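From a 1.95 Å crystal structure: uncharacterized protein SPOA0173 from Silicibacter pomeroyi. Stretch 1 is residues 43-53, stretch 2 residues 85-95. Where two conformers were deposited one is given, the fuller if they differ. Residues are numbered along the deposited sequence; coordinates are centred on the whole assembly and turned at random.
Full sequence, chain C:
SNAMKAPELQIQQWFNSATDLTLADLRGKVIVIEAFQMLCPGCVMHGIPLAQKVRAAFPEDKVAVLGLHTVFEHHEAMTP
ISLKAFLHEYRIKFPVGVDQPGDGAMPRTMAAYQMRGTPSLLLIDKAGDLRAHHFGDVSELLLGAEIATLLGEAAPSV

Stretch 1 (43-53) CVMHGIPLAQK
Stretch 2, residues 85-95: AFLHEYRIKFP

This is a mainly apolar side-chain contact between one face of a helix and the end of a second helix with the loop that follows it, burying 384 Å² over both sides. Stretch 1 is helical throughout. A wider pi-type turn spans 43-47, closed by Ile 48 N to Cys 43 O at 2.9 Å. The helix kinks at Pro 49, whose ring nitrogen has no hydrogen to give to the turn before.

Stretch 2 is helical through Glu 89. Tyr 90 (phi/psi -94/8) leaves the helix, and Arg 91 takes positive phi (47/50). Ile 92 N still bonds Leu 87 O at 3.0 Å. From Ile 92 (-91/114) the chain runs on as loop. The two stretches run in the same general direction, with CA atoms 9.0 Å apart at Val 44 and Tyr 90 and 7.7 Å apart at Gln 52 and Ile 92.

Val 44 (t) points toward stretch 2. Its CG2 lies 3.9 Å from CE1 of Phe 86 (t) and its CG1 3.8 Å from CE2 of Tyr 90 (m), so each methyl of the branched side chain meets a different aromatic ring. Ile 48 (m, t) sets CD1 3.6 Å from Phe 86 CZ, at the ring edge, and CG2 3.8 Å from Ile 92 CD1. Ile 92 is also m, t.

Ala 51 points toward Phe 94 (p). Its CB methyl packs against the ring, 3.8 Å from Phe 94 CZ. Ile 48, Ala 51, Phe 86, Ile 92 and Phe 94 are buried, which suits their apolar side chains. Gln 52 (m, t, chi3 -61°) starts sideways, and its end comes nearer. Its CG meets the edge of the Phe 94 ring, 3.9 Å from CE2. The amide suits the polar backbone: Gln 52 NE2 sits 3.3 Å from Arg 91 O.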

# COMPACT_ATOMS: atom_id res chain seq x y z
N CYS C 43 -15.86 9.13 9.38
CA CYS C 43 -14.68 9.99 9.56
C CYS C 43 -14.66 11.17 8.59
O CYS C 43 -14.31 12.28 8.96
CB CYS C 43 -13.38 9.17 9.35
SG CYS C 43 -13.16 7.91 10.64
N VAL C 44 -15.02 10.90 7.34
CA VAL C 44 -14.99 11.93 6.31
C VAL C 44 -16.16 12.92 6.55
O VAL C 44 -15.98 14.13 6.55
CB VAL C 44 -15.02 11.29 4.87
CG1 VAL C 44 -15.25 12.34 3.77
CG2 VAL C 44 -13.72 10.52 4.61
N MSE C 45 -17.34 12.38 6.79
CA MSE C 45 -18.52 13.19 6.92
C MSE C 45 -18.53 13.99 8.23
O MSE C 45 -18.97 15.13 8.22
CB MSE C 45 -19.75 12.30 6.85
CG MSE C 45 -21.05 13.10 6.80
SE MSE C 45 -22.60 11.99 6.35
CE MSE C 45 -21.82 10.95 4.88
N HIS C 46 -18.05 13.40 9.33
CA HIS C 46 -18.22 13.99 10.68
C HIS C 46 -16.94 14.21 11.51
O HIS C 46 -16.78 15.26 12.11
CB HIS C 46 -19.20 13.15 11.51
CG HIS C 46 -20.52 12.95 10.85
ND1 HIS C 46 -20.95 11.72 10.41
CD2 HIS C 46 -21.49 13.84 10.50
CE1 HIS C 46 -22.13 11.85 9.83
NE2 HIS C 46 -22.49 13.12 9.88
N GLY C 47 -16.08 13.21 11.57
CA GLY C 47 -14.95 13.21 12.51
C GLY C 47 -13.91 14.24 12.16
O GLY C 47 -13.51 15.05 13.00
N ILE C 48 -13.46 14.19 10.91
CA ILE C 48 -12.49 15.15 10.41
C ILE C 48 -13.08 16.59 10.41
O ILE C 48 -12.44 17.50 10.92
CB ILE C 48 -11.95 14.69 9.03
CG1 ILE C 48 -10.91 13.56 9.24
CG2 ILE C 48 -11.27 15.82 8.31
CD1 ILE C 48 -10.70 12.74 7.99
N PRO C 49 -14.32 16.80 9.91
CA PRO C 49 -14.83 18.17 10.03
C PRO C 49 -14.92 18.64 11.47
O PRO C 49 -14.68 19.81 11.74
CB PRO C 49 -16.22 18.10 9.39
CG PRO C 49 -16.08 16.98 8.38
CD PRO C 49 -15.22 15.95 9.11
N LEU C 50 -15.21 17.74 12.41
CA LEU C 50 -15.20 18.13 13.83
C LEU C 50 -13.80 18.56 14.30
O LEU C 50 -13.66 19.58 14.97
CB LEU C 50 -15.74 17.01 14.72
CG LEU C 50 -15.67 17.24 16.23
CD1 LEU C 50 -16.51 18.47 16.66
CD2 LEU C 50 -16.12 15.98 17.01
N ALA C 51 -12.77 17.79 13.94
CA ALA C 51 -11.41 18.13 14.33
C ALA C 51 -11.01 19.51 13.78
O ALA C 51 -10.35 20.29 14.48
CB ALA C 51 -10.43 17.05 13.88
N GLN C 52 -11.41 19.81 12.56
CA GLN C 52 -11.12 21.11 11.96
C GLN C 52 -11.84 22.28 12.64
O GLN C 52 -11.30 23.38 12.70
CB GLN C 52 -11.43 21.08 10.47
CG GLN C 52 -10.53 20.11 9.72
CD GLN C 52 -10.77 20.13 8.24
OE1 GLN C 52 -11.87 19.83 7.78
NE2 GLN C 52 -9.76 20.45 7.48
N LYS C 53 -13.04 22.02 13.16
CA LYS C 53 -13.80 23.02 13.95
C LYS C 53 -13.11 23.30 15.25
O LYS C 53 -12.96 24.46 15.63
CB LYS C 53 -15.23 22.54 14.21
CG LYS C 53 -16.13 22.67 13.00
CD LYS C 53 -17.44 21.97 13.21
CE LYS C 53 -18.36 22.23 12.03
NZ LYS C 53 -19.57 21.35 12.08
N ALA C 85 -2.37 12.12 -0.25
CA ALA C 85 -3.30 12.69 -1.24
C ALA C 85 -4.61 13.09 -0.59
O ALA C 85 -5.15 14.16 -0.85
CB ALA C 85 -3.53 11.72 -2.38
N PHE C 86 -5.09 12.25 0.32
CA PHE C 86 -6.32 12.54 1.05
C PHE C 86 -6.22 13.82 1.89
O PHE C 86 -7.16 14.66 1.90
CB PHE C 86 -6.66 11.33 1.95
CG PHE C 86 -7.83 11.55 2.85
CD1 PHE C 86 -9.12 11.33 2.41
CD2 PHE C 86 -7.62 11.94 4.18
CE1 PHE C 86 -10.22 11.51 3.28
CE2 PHE C 86 -8.71 12.14 5.05
CZ PHE C 86 -10.01 11.93 4.60
N LEU C 87 -5.10 13.99 2.59
CA LEU C 87 -4.89 15.19 3.40
C LEU C 87 -4.82 16.43 2.52
O LEU C 87 -5.32 17.48 2.90
CB LEU C 87 -3.62 15.09 4.24
CG LEU C 87 -3.51 13.93 5.22
CD1 LEU C 87 -2.14 13.93 5.85
CD2 LEU C 87 -4.62 14.04 6.26
N HIS C 88 -4.19 16.31 1.36
CA HIS C 88 -4.17 17.41 0.39
C HIS C 88 -5.59 17.79 -0.10
O HIS C 88 -6.03 18.95 0.05
CB HIS C 88 -3.23 17.09 -0.79
CG HIS C 88 -3.12 18.19 -1.79
ND1 HIS C 88 -3.84 18.21 -2.96
CD2 HIS C 88 -2.39 19.33 -1.77
CE1 HIS C 88 -3.56 19.31 -3.64
NE2 HIS C 88 -2.68 20.01 -2.94
N GLU C 89 -6.32 16.81 -0.65
CA GLU C 89 -7.67 17.07 -1.23
C GLU C 89 -8.65 17.67 -0.25
O GLU C 89 -9.45 18.53 -0.61
CB GLU C 89 -8.31 15.80 -1.78
CG GLU C 89 -7.67 15.33 -3.05
CD GLU C 89 -7.76 16.38 -4.13
OE1 GLU C 89 -6.69 16.91 -4.54
OE2 GLU C 89 -8.91 16.70 -4.52
N TYR C 90 -8.58 17.20 0.99
CA TYR C 90 -9.49 17.65 2.01
C TYR C 90 -8.92 18.81 2.83
O TYR C 90 -9.50 19.18 3.87
CB TYR C 90 -9.85 16.48 2.92
CG TYR C 90 -10.86 15.58 2.28
CD1 TYR C 90 -10.46 14.55 1.41
CD2 TYR C 90 -12.22 15.76 2.51
CE1 TYR C 90 -11.40 13.75 0.79
CE2 TYR C 90 -13.17 14.96 1.88
CZ TYR C 90 -12.75 13.95 1.06
OH TYR C 90 -13.70 13.14 0.47
N ARG C 91 -7.77 19.34 2.40
CA ARG C 91 -7.12 20.45 3.11
C ARG C 91 -7.02 20.29 4.63
O ARG C 91 -7.35 21.20 5.39
CB ARG C 91 -7.84 21.76 2.80
CG ARG C 91 -7.98 22.01 1.34
CD ARG C 91 -8.73 23.33 1.17
NE ARG C 91 -9.19 23.47 -0.21
CZ ARG C 91 -10.44 23.75 -0.56
NH1 ARG C 91 -11.38 23.96 0.37
NH2 ARG C 91 -10.75 23.85 -1.84
N ILE C 92 -6.53 19.14 5.06
CA ILE C 92 -6.28 18.88 6.45
C ILE C 92 -4.84 19.30 6.72
O ILE C 92 -3.91 18.71 6.17
CB ILE C 92 -6.48 17.40 6.73
CG1 ILE C 92 -7.94 17.04 6.44
CG2 ILE C 92 -6.01 17.06 8.18
CD1 ILE C 92 -8.17 15.55 6.14
N LYS C 93 -4.68 20.35 7.53
CA LYS C 93 -3.39 20.98 7.68
C LYS C 93 -2.75 20.70 9.04
O LYS C 93 -1.56 20.98 9.24
CB LYS C 93 -3.49 22.51 7.50
CG LYS C 93 -4.17 23.06 6.24
CD LYS C 93 -3.55 22.55 4.96
CE LYS C 93 -4.20 23.23 3.74
NZ LYS C 93 -4.06 24.74 3.74
N PHE C 94 -3.52 20.17 9.99
CA PHE C 94 -2.94 19.84 11.31
C PHE C 94 -2.14 18.51 11.28
O PHE C 94 -2.28 17.73 10.34
CB PHE C 94 -4.00 19.86 12.41
CG PHE C 94 -5.15 18.94 12.17
CD1 PHE C 94 -5.00 17.56 12.30
CD2 PHE C 94 -6.40 19.46 11.81
CE1 PHE C 94 -6.09 16.69 12.05
CE2 PHE C 94 -7.48 18.63 11.58
CZ PHE C 94 -7.34 17.24 11.70
N PRO C 95 -1.27 18.29 12.29
CA PRO C 95 -0.39 17.13 12.22
C PRO C 95 -1.19 15.84 12.23
O PRO C 95 -2.18 15.69 12.95
CB PRO C 95 0.46 17.25 13.49
CG PRO C 95 0.44 18.75 13.81
CD PRO C 95 -0.96 19.15 13.46